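Local coordinates for precorrin-6A reductase (Rhodobacter capsulatus, PDB 4X7G), which catalyses the NADPH-dependent reduction of precorrin-6A, a step of cobalamin (vitamin B12) biosynthesis, and here holds NADP together with a tetrapyrrole, at residues V155-G160 / A169-G174; H67-T72 / E235-W240. All coordinates share one frame; numbering follows the deposited sequence.

Overall arrangement
Two parallel six-stranded sheets, each flanked by helices in Rossmann fashion, make up the chain, with NADP and the tetrapyrrole bound between them. Contact 2 begins on strand 67-70 of the N-terminal sheet and is closed only by helix 234-243 near the C terminus, so it closes a loop of 162 residues that takes in the whole second sheet. Contact 1 falls within that loop: 155-160 leaves strand 149-154 and, after eight intervening residues, meets 169-174 at the end of edge strand 167-171. The centres of contacts 1 and 2 lie about 30 Å apart, on opposite sides of the chain's centre. Contact 1 shapes the tetrapyrrole site, whereas contact 2 returns the C-terminal helix to the NADP-binding sheet.

Contact 1 of 2, residues V155-G160 / A169-G174; sequences VDPPEG and AVIARG. With 3Y8 (3-[(1R,2S,3S,7S,11S,16S,17R,18R,19R)-2,7,12,18-tetrakis(2-hydroxy-2-oxoethyl)-3,13-bis(3-hydroxy-3-oxopropyl)-1,2,5,7,11,17-hexamethyl-17-(3-oxidanyl-3-oxidanylidene-prop-1-enyl)-3,6,8,10,15,16,18,19,21,24-decahydrocorrin-8-yl]propanoic acid), chain C.
The tetrapyrrole pocket of precorrin-6A reductase takes one wall from V155 and R173, which touch each other and both bind 3Y8. V155 lays CG1 over the centre of one face of the R173 guanidinium, 3.5 Å from NH2 of that arginine. Standing anti to the backbone N (chi1 178°), this methyl is turned to the arginine, while CG2 packs against a carboxylate of the ligand. The same carboxylate takes a nearly straight hydrogen bond from the backbone: V155 N to 3Y8 O59 is 2.8 Å, at 168°. R173 bends at chi3 (31°) and grips a second carboxylate with two bonds, one from NE to 3Y8 O23 at 2.9 Å, the other from NH2 to 3Y8 O22 at 2.8 Å. The carboxylate carbon C21 lies in the guanidinium plane, and the paired bonds probably fix the rotation of both groups. A water, also in that plane, accepts from NH2 and donates to D156 OD1; D156 OD2 is held by the backbone N of G36. D156 OD1 and R173 NH2, opposite charges 5.0 Å apart, are thus bridged rather than in direct contact, and the acid probably adds only a modest attraction.

Farther from the ligand, I171 packs against the two prolines. Its CD1 comes to 3.8 Å from P157 CA and also meets CD of P158, while CG2 touches P157 CD and sits 3.4 Å from V155 O. Backbone hydrogen bonds between L154 and both V170 and A172 join the ends of strands 149-154 and 167-171 before 155-160 turns away. The ligand lies at the C-terminal ends of these parallel strands, the place where Rossmann-type folds bind their ligands.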
ATOM      1  N   VAL A 155      -6.623  -7.667  -7.862  1.00 11.96           N
ATOM      2  CA  VAL A 155      -7.387  -8.290  -6.782  1.00 12.81           C
ATOM      3  C   VAL A 155      -8.687  -8.949  -7.272  1.00 12.66           C
ATOM      4  O   VAL A 155      -9.021 -10.053  -6.830  1.00 14.35           O
ATOM      5  CB  VAL A 155      -7.650  -7.306  -5.629  1.00 13.02           C
ATOM      6  CG1 VAL A 155      -8.490  -7.950  -4.525  1.00 13.39           C
ATOM      7  CG2 VAL A 155      -6.337  -6.828  -5.038  1.00 13.95           C
ATOM      8  N   ASP A 156      -9.354  -8.202  -8.136  1.00 13.54           N
ATOM      9  CA  ASP A 156     -10.706  -8.646  -8.659  1.00 15.09           C
ATOM     10  C   ASP A 156     -10.626  -8.835 -10.136  1.00 14.64           C
ATOM     11  O   ASP A 156      -9.909  -8.147 -10.835  1.00 15.70           O
ATOM     12  CB  ASP A 156     -11.726  -7.631  -8.357  1.00 16.75           C
ATOM     13  CG  ASP A 156     -11.930  -7.473  -6.829  1.00 16.99           C
ATOM     14  OD1 ASP A 156     -12.045  -8.431  -6.135  1.00 19.81           O
ATOM     15  OD2 ASP A 156     -11.992  -6.363  -6.367  1.00 19.00           O
ATOM     16  N   PRO A 157     -11.465  -9.736 -10.681  1.00 16.92           N
ATOM     17  CA  PRO A 157     -11.487  -9.807 -12.143  1.00 17.54           C
ATOM     18  C   PRO A 157     -11.907  -8.485 -12.796  1.00 17.13           C
ATOM     19  O   PRO A 157     -12.800  -7.826 -12.278  1.00 19.87           O
ATOM     20  CB  PRO A 157     -12.503 -10.940 -12.459  1.00 21.85           C
ATOM     21  CG  PRO A 157     -12.721 -11.667 -11.178  1.00 21.62           C
ATOM     22  CD  PRO A 157     -12.285 -10.753 -10.043  1.00 19.25           C
ATOM     23  N   PRO A 158     -11.307  -8.089 -13.918  1.00 20.75           N
ATOM     24  CA  PRO A 158     -11.720  -6.870 -14.619  1.00 21.16           C
ATOM     25  C   PRO A 158     -13.160  -6.978 -15.141  1.00 23.45           C
ATOM     26  O   PRO A 158     -13.600  -8.046 -15.448  1.00 24.97           O
ATOM     27  CB  PRO A 158     -10.726  -6.745 -15.773  1.00 25.87           C
ATOM     28  CG  PRO A 158     -10.074  -8.054 -15.909  1.00 27.94           C
ATOM     29  CD  PRO A 158     -10.249  -8.812 -14.621  1.00 23.53           C
ATOM     30  N   GLU A 159     -13.863  -5.847 -15.183  1.00 31.24           N
ATOM     31  CA  GLU A 159     -15.206  -5.842 -15.780  1.00 36.55           C
ATOM     32  C   GLU A 159     -14.956  -5.294 -17.171  1.00 47.18           C
ATOM     33  O   GLU A 159     -14.917  -6.055 -18.163  1.00 46.36           O
ATOM     34  CB  GLU A 159     -16.195  -5.055 -14.907  1.00 46.81           C
ATOM     35  CG  GLU A 159     -16.628  -5.880 -13.689  1.00 51.58           C
ATOM     36  CD  GLU A 159     -16.664  -5.089 -12.388  1.00 61.54           C
ATOM     37  OE1 GLU A 159     -17.131  -3.919 -12.389  1.00 72.58           O
ATOM     38  OE2 GLU A 159     -16.232  -5.650 -11.356  1.00 67.49           O
ATOM     39  N   GLY A 160     -14.585  -4.023 -17.221  1.00 44.80           N
ATOM     40  CA  GLY A 160     -14.218  -3.401 -18.512  1.00 39.27           C
ATOM     41  C   GLY A 160     -13.073  -4.025 -19.344  1.00 32.33           C
ATOM     42  O   GLY A 160     -12.247  -4.808 -18.849  1.00 31.96           O
ATOM     43  N   ALA A 169      -3.922 -10.989 -17.155  1.00 12.14           N
ATOM     44  CA  ALA A 169      -3.986 -10.736 -15.706  1.00 12.83           C
ATOM     45  C   ALA A 169      -4.002 -11.989 -14.871  1.00 12.57           C
ATOM     46  O   ALA A 169      -4.861 -12.896 -15.156  1.00 15.87           O
ATOM     47  CB  ALA A 169      -5.148  -9.915 -15.406  1.00 13.27           C
ATOM     48  N   VAL A 170      -3.291 -11.989 -13.783  1.00 12.47           N
ATOM     49  CA  VAL A 170      -3.518 -12.968 -12.705  1.00 12.89           C
ATOM     50  C   VAL A 170      -4.385 -12.316 -11.675  1.00 13.12           C
ATOM     51  O   VAL A 170      -4.223 -11.132 -11.381  1.00 12.73           O
ATOM     52  CB  VAL A 170      -2.220 -13.451 -12.122  1.00 16.96           C
ATOM     53  CG1 VAL A 170      -1.363 -14.126 -13.173  1.00 19.99           C
ATOM     54  CG2 VAL A 170      -1.414 -12.442 -11.485  1.00 19.56           C
ATOM     55  N   ILE A 171      -5.358 -13.033 -11.156  1.00 12.29           N
ATOM     56  CA  ILE A 171      -6.289 -12.503 -10.151  1.00 12.84           C
ATOM     57  C   ILE A 171      -5.831 -13.030  -8.795  1.00 12.78           C
ATOM     58  O   ILE A 171      -5.885 -14.238  -8.529  1.00 14.45           O
ATOM     59  CB  ILE A 171      -7.749 -12.891 -10.437  1.00 14.14           C
ATOM     60  CG1 ILE A 171      -8.096 -12.549 -11.860  1.00 15.51           C
ATOM     61  CG2 ILE A 171      -8.660 -12.247  -9.419  1.00 14.22           C
ATOM     62  CD1 ILE A 171      -7.871 -11.108 -12.286  1.00 16.99           C
ATOM     63  N   ALA A 172      -5.279 -12.168  -7.968  1.00 12.40           N
ATOM     64  CA  ALA A 172      -4.649 -12.556  -6.694  1.00 14.26           C
ATOM     65  C   ALA A 172      -4.509 -11.404  -5.799  1.00 13.24           C
ATOM     66  O   ALA A 172      -4.378 -10.262  -6.280  1.00 13.78           O
ATOM     67  CB  ALA A 172      -3.290 -13.180  -6.921  1.00 14.60           C
ATOM     68  N   ARG A 173      -4.489 -11.640  -4.499  1.00 15.76           N
ATOM     69  CA  ARG A 173      -4.163 -10.559  -3.560  1.00 15.25           C
ATOM     70  C   ARG A 173      -3.063 -11.149  -2.689  1.00 13.94           C
ATOM     71  O   ARG A 173      -2.936 -12.365  -2.485  1.00 16.72           O
ATOM     72  CB  ARG A 173      -5.408 -10.076  -2.739  1.00 18.01           C
ATOM     73  CG  ARG A 173      -5.909 -11.165  -1.888  1.00 18.26           C
ATOM     74  CD  ARG A 173      -7.049 -10.836  -0.875  1.00 21.02           C
ATOM     75  NE  ARG A 173      -8.084  -9.859  -1.009  1.00 31.69           N
ATOM     76  CZ  ARG A 173      -9.249  -9.968  -1.671  1.00 25.63           C
ATOM     77  NH1 ARG A 173      -9.561 -10.954  -2.520  1.00 38.59           N
ATOM     78  NH2 ARG A 173     -10.045  -8.955  -1.564  1.00 22.13           N
ATOM     79  N   GLY A 174      -2.264 -10.268  -2.165  1.00 13.34           N
ATOM     80  CA  GLY A 174      -1.156 -10.688  -1.304  1.00 14.26           C
ATOM     81  C   GLY A 174      -1.619 -10.940   0.146  1.00 14.56           C
ATOM     82  O   GLY A 174      -2.839 -10.953   0.394  1.00 17.40           O
TER
HETATM   83  C48 3Y8 C 302      -8.314  -2.782  -0.556  1.00 12.87           C
HETATM   84  C47 3Y8 C 302      -7.554  -5.514   0.932  1.00 12.90           C
HETATM   85  C43 3Y8 C 302      -2.945  -7.993   4.237  1.00 16.83           C
HETATM   86  C42 3Y8 C 302      -2.864  -7.751   2.670  1.00 13.86           C
HETATM   87  C41 3Y8 C 302      -2.352  -6.328   2.561  1.00 13.64           C
HETATM   88  C38 3Y8 C 302       0.406  -3.952   1.115  1.00 15.35           C
HETATM   89  C37 3Y8 C 302       0.443  -5.427   1.025  1.00 14.62           C
HETATM   90  C36 3Y8 C 302      -0.483  -7.622   0.240  1.00 15.60           C
HETATM   91  C35 3Y8 C 302       0.929  -5.890  -1.954  1.00 12.30           C
HETATM   92  C32 3Y8 C 302       2.374  -6.732  -6.506  1.00 14.08           C
HETATM   93  C31 3Y8 C 302       1.970  -5.338  -5.864  1.00 14.99           C
HETATM   94  C2  3Y8 C 302      -0.371  -2.960  -4.931  1.00 12.47           C
HETATM   95  C1  3Y8 C 302      -1.855  -3.191  -4.475  1.00 14.09           C
HETATM   96  C4  3Y8 C 302      -0.537  -4.500  -3.104  1.00 12.84           C
HETATM   97  C5  3Y8 C 302      -0.277  -5.269  -2.035  1.00 13.92           C
HETATM   98  C7  3Y8 C 302      -0.817  -6.100   0.342  1.00 13.63           C
HETATM   99  C8  3Y8 C 302      -2.086  -5.944   1.109  1.00 12.36           C
HETATM  100  C6  3Y8 C 302      -1.144  -5.508  -0.907  1.00 13.29           C
HETATM  101  C3  3Y8 C 302       0.344  -4.174  -4.310  1.00 12.72           C
HETATM  102  C11 3Y8 C 302      -5.428  -5.249  -0.571  1.00 12.64           C
HETATM  103  C12 3Y8 C 302      -6.734  -4.793  -0.149  1.00 11.28           C
HETATM  104  C13 3Y8 C 302      -7.106  -3.693  -0.790  1.00 11.89           C
HETATM  105  C14 3Y8 C 302      -6.067  -3.383  -1.756  1.00 11.82           C
HETATM  106  C15 3Y8 C 302      -6.108  -2.312  -2.623  1.00 13.46           C
HETATM  107  C16 3Y8 C 302      -4.990  -2.080  -3.543  1.00 14.19           C
HETATM  108  C17 3Y8 C 302      -5.045  -1.159  -4.732  1.00 13.73           C
HETATM  109  C18 3Y8 C 302      -3.625  -1.368  -5.348  1.00 13.74           C
HETATM  110  C19 3Y8 C 302      -2.728  -1.966  -4.179  1.00 14.37           C
HETATM  111  C20 3Y8 C 302      -2.573  -4.174  -5.406  1.00 14.08           C
HETATM  112  C21 3Y8 C 302      -8.394  -6.714   0.318  1.00 13.75           C
HETATM  113  C24 3Y8 C 302      -5.430  -6.704  -1.052  1.00 13.39           C
HETATM  114  C25 3Y8 C 302      -0.196  -2.921  -6.459  1.00 13.55           C
HETATM  115  C26 3Y8 C 302       0.213  -1.714  -4.250  1.00 14.59           C
HETATM  116  O59 3Y8 C 302      -6.533  -4.826  -7.839  1.00 16.45           O
HETATM  117  C57 3Y8 C 302      -6.930  -3.881  -7.032  1.00 18.01           C
HETATM  118  O58 3Y8 C 302      -8.089  -3.397  -6.935  1.00 20.98           O
HETATM  119  C56 3Y8 C 302      -5.821  -3.211  -6.266  1.00 15.96           C
HETATM  120  C55 3Y8 C 302      -6.109  -1.759  -5.769  1.00 15.13           C
HETATM  121  C54 3Y8 C 302      -5.335   0.273  -4.351  1.00 14.30           C
HETATM  122  C60 3Y8 C 302      -2.914  -0.139  -5.913  1.00 15.00           C
HETATM  123  C61 3Y8 C 302      -3.461   0.444  -7.132  1.00 14.61           C
HETATM  124  O62 3Y8 C 302      -3.025   1.622  -7.421  1.00 17.22           O
HETATM  125  O63 3Y8 C 302      -4.270  -0.184  -7.869  1.00 14.14           O
HETATM  126  N24 3Y8 C 302      -3.734  -2.424  -3.208  1.00 13.18           N
HETATM  127  N23 3Y8 C 302      -5.095  -4.327  -1.624  1.00 12.32           N
HETATM  128  C49 3Y8 C 302      -7.905  -1.612   0.350  1.00 14.30           C
HETATM  129  C50 3Y8 C 302      -8.986  -0.665   0.751  1.00 13.88           C
HETATM  130  O51 3Y8 C 302     -10.143  -0.784   0.286  1.00 14.18           O
HETATM  131  O52 3Y8 C 302      -8.635   0.168   1.666  1.00 14.02           O
HETATM  132  O23 3Y8 C 302      -8.337  -7.783   0.960  1.00 16.05           O
HETATM  133  O22 3Y8 C 302      -9.004  -6.508  -0.703  1.00 15.37           O
HETATM  134  C10 3Y8 C 302      -4.422  -5.017   0.603  1.00 13.34           C
HETATM  135  C9  3Y8 C 302      -3.021  -5.420   0.297  1.00 12.11           C
HETATM  136  N22 3Y8 C 302      -2.454  -5.193  -0.964  1.00 13.17           N
HETATM  137  O44 3Y8 C 302      -1.874  -8.315   4.769  1.00 18.13           O
HETATM  138  O45 3Y8 C 302      -4.013  -8.034   4.691  1.00 19.70           O
HETATM  139  O39 3Y8 C 302       0.977  -3.480   2.149  1.00 16.16           O
HETATM  140  O40 3Y8 C 302      -0.010  -3.290   0.167  1.00 16.96           O
HETATM  141  N21 3Y8 C 302      -1.695  -3.948  -3.240  1.00 14.15           N
HETATM  142  C27 3Y8 C 302       1.733  -1.521  -4.521  1.00 14.35           C
HETATM  143  O28 3Y8 C 302       2.025  -0.906  -5.555  1.00 17.16           O
HETATM  144  O29 3Y8 C 302       2.562  -1.971  -3.735  1.00 14.81           O
HETATM  145  C30 3Y8 C 302       0.674  -5.466  -5.124  1.00 13.77           C
HETATM  146  O34 3Y8 C 302       1.541  -7.153  -7.391  1.00 16.73           O
HETATM  147  O33 3Y8 C 302       3.503  -7.042  -6.125  1.00 15.65           O
HETATM  148  O   HOH W   1     -12.342  -8.742  -3.530  1.00 20.81           O

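Contact 2 of 2, residues H67-T72 / E235-W240; sequences HVIDAT and EGVMGW. With NAP (NADP nicotinamide-adenine-dinucleotide phosphate), chain B.
Packing of a helix on a parallel Rossmann-type sheet brings I69 of strand 67-70 against V237 and W240 of helix 234-243. The axes of strand 67-70 and the helical segment run almost antiparallel, at 167°, and approach to 10.8 Å. On the strand side I69 carries the contact through CD1, which lies 3.7 Å from W240 CZ3 and 3.9 Å from V237 CG1, a wedge between the indole and the valine. W240 reaches the strand because its CG stands anti to the backbone N (chi1 -179°), which brings the six-membered ring in beside both I69 and H67. The H67 ring meets that ring obliquely, CD2 to W240 CZ3 4.0 Å, with the planes nearly perpendicular at 84°. Both rings are buried, and their polar atoms have mates: W240 NE1 bonds to OD2 of D229, and H67 NE2 to the carbonyl O of H244, whose ring also stacks on the indole.

Beyond the strand the chain turns toward NADP. D70 OD1 accepts from T72 N at 3.0 Å, forming an Asx turn, and from T72 OG1 at 2.8 Å on its syn side. OD2 of the same carboxylate makes a salt bridge with R228 and a hydrogen bond with S80. The turn sets T72 CA 3.3 Å from NAP O2D, a ribose hydroxyl. A valine in place of T72 would probably keep the amide bond but leave D70 OD1 without its hydroxyl donor, and the turn beside the ribose less firmly held.

Strand 67-70 runs between strands 4-7 and 93-97; helix 11-22 meets both I69 and V237 through L16, while from strand 93-97 F97 packs on V237, and A93 and C95 on W240.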
ATOM      1  N   HIS A  67      -6.934   8.813  18.669  1.00 11.42           N
ATOM      2  CA  HIS A  67      -5.662   8.643  17.984  1.00 11.08           C
ATOM      3  C   HIS A  67      -5.972   7.995  16.659  1.00 11.49           C
ATOM      4  O   HIS A  67      -6.786   7.041  16.568  1.00 11.57           O
ATOM      5  CB  HIS A  67      -4.667   7.732  18.740  1.00 11.43           C
ATOM      6  CG  HIS A  67      -4.405   8.133  20.144  1.00 11.79           C
ATOM      7  ND1 HIS A  67      -5.307   7.923  21.147  1.00 12.19           N
ATOM      8  CD2 HIS A  67      -3.329   8.726  20.680  1.00 12.25           C
ATOM      9  CE1 HIS A  67      -4.797   8.444  22.250  1.00 13.82           C
ATOM     10  NE2 HIS A  67      -3.567   8.870  22.024  1.00 13.96           N
ATOM     11  N   VAL A  68      -5.234   8.413  15.625  1.00 11.19           N
ATOM     12  CA  VAL A  68      -5.268   7.812  14.315  1.00 10.55           C
ATOM     13  C   VAL A  68      -3.888   7.230  14.002  1.00 10.72           C
ATOM     14  O   VAL A  68      -2.890   7.907  14.108  1.00 10.65           O
ATOM     15  CB  VAL A  68      -5.630   8.827  13.222  1.00 11.04           C
ATOM     16  CG1 VAL A  68      -5.601   8.204  11.831  1.00 11.96           C
ATOM     17  CG2 VAL A  68      -7.003   9.409  13.502  1.00 13.00           C
ATOM     18  N   ILE A  69      -3.885   5.965  13.556  1.00 10.29           N
ATOM     19  CA  ILE A  69      -2.695   5.369  12.921  1.00  9.75           C
ATOM     20  C   ILE A  69      -2.985   5.226  11.454  1.00 10.31           C
ATOM     21  O   ILE A  69      -3.881   4.498  11.055  1.00 10.90           O
ATOM     22  CB  ILE A  69      -2.300   4.014  13.518  1.00 10.15           C
ATOM     23  CG1 ILE A  69      -2.116   4.146  15.038  1.00 11.27           C
ATOM     24  CG2 ILE A  69      -1.014   3.554  12.811  1.00 11.42           C
ATOM     25  CD1 ILE A  69      -1.036   5.061  15.508  1.00 13.75           C
ATOM     26  N   ASP A  70      -2.248   6.032  10.678  1.00 10.61           N
ATOM     27  CA  ASP A  70      -2.371   5.967   9.239  1.00 10.68           C
ATOM     28  C   ASP A  70      -1.458   4.882   8.723  1.00  9.97           C
ATOM     29  O   ASP A  70      -0.265   5.108   8.537  1.00 11.31           O
ATOM     30  CB  ASP A  70      -2.001   7.332   8.622  1.00 11.33           C
ATOM     31  CG  ASP A  70      -1.923   7.274   7.130  1.00 12.34           C
ATOM     32  OD1 ASP A  70      -2.328   6.265   6.531  1.00 11.77           O
ATOM     33  OD2 ASP A  70      -1.400   8.285   6.542  1.00 13.76           O
ATOM     34  N   ALA A  71      -1.995   3.682   8.499  1.00 10.25           N
ATOM     35  CA  ALA A  71      -1.262   2.532   7.978  1.00  9.94           C
ATOM     36  C   ALA A  71      -1.671   2.260   6.554  1.00 10.21           C
ATOM     37  O   ALA A  71      -1.679   1.125   6.117  1.00 11.56           O
ATOM     38  CB  ALA A  71      -1.408   1.330   8.885  1.00 10.76           C
ATOM     39  N   THR A  72      -2.057   3.317   5.854  1.00 10.10           N
ATOM     40  CA  THR A  72      -2.345   3.164   4.405  1.00 10.69           C
ATOM     41  C   THR A  72      -1.024   2.978   3.624  1.00 10.16           C
ATOM     42  O   THR A  72       0.064   3.244   4.055  1.00 11.88           O
ATOM     43  CB  THR A  72      -3.117   4.352   3.878  1.00 10.55           C
ATOM     44  OG1 THR A  72      -2.303   5.563   3.866  1.00 12.21           O
ATOM     45  CG2 THR A  72      -4.423   4.594   4.596  1.00 11.79           C
ATOM     46  N   GLU A 235       6.666  -1.924  16.754  1.00 18.49           N
ATOM     47  CA  GLU A 235       7.083  -1.510  18.044  1.00 18.04           C
ATOM     48  C   GLU A 235       7.063   0.023  18.195  1.00 16.47           C
ATOM     49  O   GLU A 235       6.686   0.522  19.280  1.00 17.57           O
ATOM     50  CB  GLU A 235       8.540  -2.006  18.251  1.00 22.41           C
ATOM     51  CG  GLU A 235       9.081  -1.692  19.627  1.00 30.15           C
ATOM     52  CD  GLU A 235      10.596  -1.977  19.795  1.00 46.89           C
ATOM     53  OE1 GLU A 235      11.397  -1.679  18.852  1.00 59.00           O
ATOM     54  OE2 GLU A 235      10.994  -2.464  20.901  1.00 53.31           O
ATOM     55  N   GLY A 236       7.462   0.699  17.144  1.00 16.74           N
ATOM     56  CA  GLY A 236       7.334   2.143  17.131  1.00 15.43           C
ATOM     57  C   GLY A 236       5.896   2.647  17.318  1.00 14.65           C
ATOM     58  O   GLY A 236       5.682   3.586  18.030  1.00 14.60           O
ATOM     59  N   VAL A 237       4.935   2.004  16.690  1.00 14.33           N
ATOM     60  CA  VAL A 237       3.556   2.413  16.814  1.00 13.67           C
ATOM     61  C   VAL A 237       3.130   2.186  18.245  1.00 13.18           C
ATOM     62  O   VAL A 237       2.468   3.031  18.858  1.00 13.89           O
ATOM     63  CB  VAL A 237       2.632   1.642  15.823  1.00 13.34           C
ATOM     64  CG1 VAL A 237       1.202   1.895  16.180  1.00 13.48           C
ATOM     65  CG2 VAL A 237       2.976   1.920  14.428  1.00 14.06           C
HETATM   66  N   MSE A 238       3.486   1.060  18.847  0.50 13.93           N
HETATM   67  CA  MSE A 238       3.006   0.774  20.144  0.50 13.50           C
HETATM   68  C   MSE A 238       3.619   1.756  21.174  0.50 13.55           C
HETATM   69  O   MSE A 238       2.947   2.197  22.069  0.50 13.95           O
HETATM   70  CB  MSE A 238       3.332  -0.644  20.550  0.50 15.66           C
HETATM   71  CG  MSE A 238       2.571  -1.640  19.593  0.50 15.00           C
HETATM   72 SE   MSE A 238       0.663  -1.329  19.056  0.50 16.02          SE
HETATM   73  CE  MSE A 238      -0.013  -1.388  20.868  0.50 15.59           C
ATOM     74  N   GLY A 239       4.900   2.105  20.993  1.00 14.31           N
ATOM     75  CA  GLY A 239       5.531   3.143  21.882  1.00 13.46           C
ATOM     76  C   GLY A 239       4.879   4.485  21.700  1.00 12.50           C
ATOM     77  O   GLY A 239       4.657   5.209  22.681  1.00 13.68           O
ATOM     78  N   TRP A 240       4.601   4.884  20.455  1.00 11.47           N
ATOM     79  CA  TRP A 240       3.922   6.148  20.190  1.00 11.76           C
ATOM     80  C   TRP A 240       2.589   6.173  20.839  1.00 11.88           C
ATOM     81  O   TRP A 240       2.194   7.177  21.471  1.00 12.35           O
ATOM     82  CB  TRP A 240       3.880   6.357  18.675  1.00 11.78           C
ATOM     83  CG  TRP A 240       3.241   7.636  18.223  1.00 11.94           C
ATOM     84  CD1 TRP A 240       3.926   8.781  17.828  1.00 12.20           C
ATOM     85  CD2 TRP A 240       1.879   7.932  18.089  1.00 12.14           C
ATOM     86  NE1 TRP A 240       3.055   9.744  17.471  1.00 12.61           N
ATOM     87  CE2 TRP A 240       1.781   9.278  17.637  1.00 12.46           C
ATOM     88  CE3 TRP A 240       0.703   7.188  18.242  1.00 11.94           C
ATOM     89  CZ2 TRP A 240       0.581   9.871  17.427  1.00 13.40           C
ATOM     90  CZ3 TRP A 240      -0.486   7.788  17.993  1.00 12.10           C
ATOM     91  CH2 TRP A 240      -0.577   9.110  17.583  1.00 12.75           C
TER
HETATM   92  PA  NAP B 301      -5.727   7.578  -2.094  1.00 15.82           P
HETATM   93  O1A NAP B 301      -5.609   7.974  -3.559  1.00 18.47           O
HETATM   94  O2A NAP B 301      -4.844   8.140  -1.211  1.00 15.80           O
HETATM   95  O5B NAP B 301      -7.158   7.777  -1.566  1.00 17.88           O
HETATM   96  C5B NAP B 301      -8.286   8.294  -2.300  1.00 17.73           C
HETATM   97  C4B NAP B 301      -9.541   8.435  -1.473  1.00 15.94           C
HETATM   98  O4B NAP B 301      -9.968   7.071  -1.035  1.00 16.40           O
HETATM   99  C3B NAP B 301      -9.338   9.073  -0.125  1.00 16.66           C
HETATM  100  O3B NAP B 301      -9.321  10.496  -0.256  1.00 20.16           O
HETATM  101  C2B NAP B 301     -10.417   8.523   0.715  1.00 16.37           C
HETATM  102  O2B NAP B 301     -11.689   9.041   0.281  1.00 17.83           O
HETATM  103  C1B NAP B 301     -10.448   7.135   0.326  1.00 14.98           C
HETATM  104  N9A NAP B 301      -9.575   6.222   1.114  1.00 14.67           N
HETATM  105  C8A NAP B 301      -8.272   5.857   0.868  1.00 13.63           C
HETATM  106  N7A NAP B 301      -7.822   4.995   1.819  1.00 13.82           N
HETATM  107  C5A NAP B 301      -8.861   4.911   2.706  1.00 12.63           C
HETATM  108  C6A NAP B 301      -9.021   4.158   3.931  1.00 12.56           C
HETATM  109  N6A NAP B 301      -8.098   3.286   4.360  1.00 13.41           N
HETATM  110  N1A NAP B 301     -10.173   4.272   4.627  1.00 13.34           N
HETATM  111  C2A NAP B 301     -11.138   5.144   4.128  1.00 15.07           C
HETATM  112  N3A NAP B 301     -11.146   5.870   3.010  1.00 13.99           N
HETATM  113  C4A NAP B 301      -9.984   5.715   2.315  1.00 13.42           C
HETATM  114  O3  NAP B 301      -5.548   5.989  -1.887  1.00 19.20           O
HETATM  115  PN  NAP B 301      -5.717   4.712  -2.894  1.00 17.41           P
HETATM  116  O1N NAP B 301      -4.450   4.511  -3.714  1.00 19.51           O
HETATM  117  O2N NAP B 301      -6.992   4.787  -3.616  1.00 19.97           O
HETATM  118  O5D NAP B 301      -5.689   3.491  -1.839  1.00 17.56           O
HETATM  119  C5D NAP B 301      -6.933   2.793  -1.542  1.00 17.48           C
HETATM  120  C4D NAP B 301      -6.660   1.842  -0.483  1.00 16.47           C
HETATM  121  O4D NAP B 301      -5.858   0.787  -0.983  1.00 18.13           O
HETATM  122  C3D NAP B 301      -6.042   2.407   0.818  1.00 16.48           C
HETATM  123  O3D NAP B 301      -6.607   1.843   2.012  1.00 17.01           O
HETATM  124  C2D NAP B 301      -4.581   1.981   0.685  1.00 16.88           C
HETATM  125  O2D NAP B 301      -3.884   1.739   1.845  1.00 15.31           O
HETATM  126  C1D NAP B 301      -4.731   0.679  -0.147  1.00 17.56           C
HETATM  127  N1N NAP B 301      -3.629   0.477  -0.967  1.00 15.35           N
HETATM  128  C2N NAP B 301      -3.098   1.188  -1.746  1.00 31.10           C
HETATM  129  C3N NAP B 301      -2.037   0.514  -2.234  1.00 28.40           C
HETATM  130  C7N NAP B 301      -1.666   1.717  -3.067  1.00 29.76           C
HETATM  131  O7N NAP B 301      -2.604   2.605  -2.706  1.00 18.32           O
HETATM  132  N7N NAP B 301      -0.550   1.714  -3.922  1.00 17.58           N
HETATM  133  C4N NAP B 301      -1.672  -0.925  -1.743  1.00 29.80           C
HETATM  134  C5N NAP B 301      -2.427  -1.791  -0.751  1.00 13.88           C
HETATM  135  C6N NAP B 301      -3.367  -0.825  -0.459  1.00 28.11           C
HETATM  136  P2B NAP B 301     -12.349  10.322   1.050  1.00 22.60           P
HETATM  137  O1X NAP B 301     -13.738  10.233   0.469  1.00 25.32           O
HETATM  138  O2X NAP B 301     -12.206  10.164   2.451  1.00 21.10           O
HETATM  139  O3X NAP B 301     -11.477  11.593   0.818  1.00 27.76           O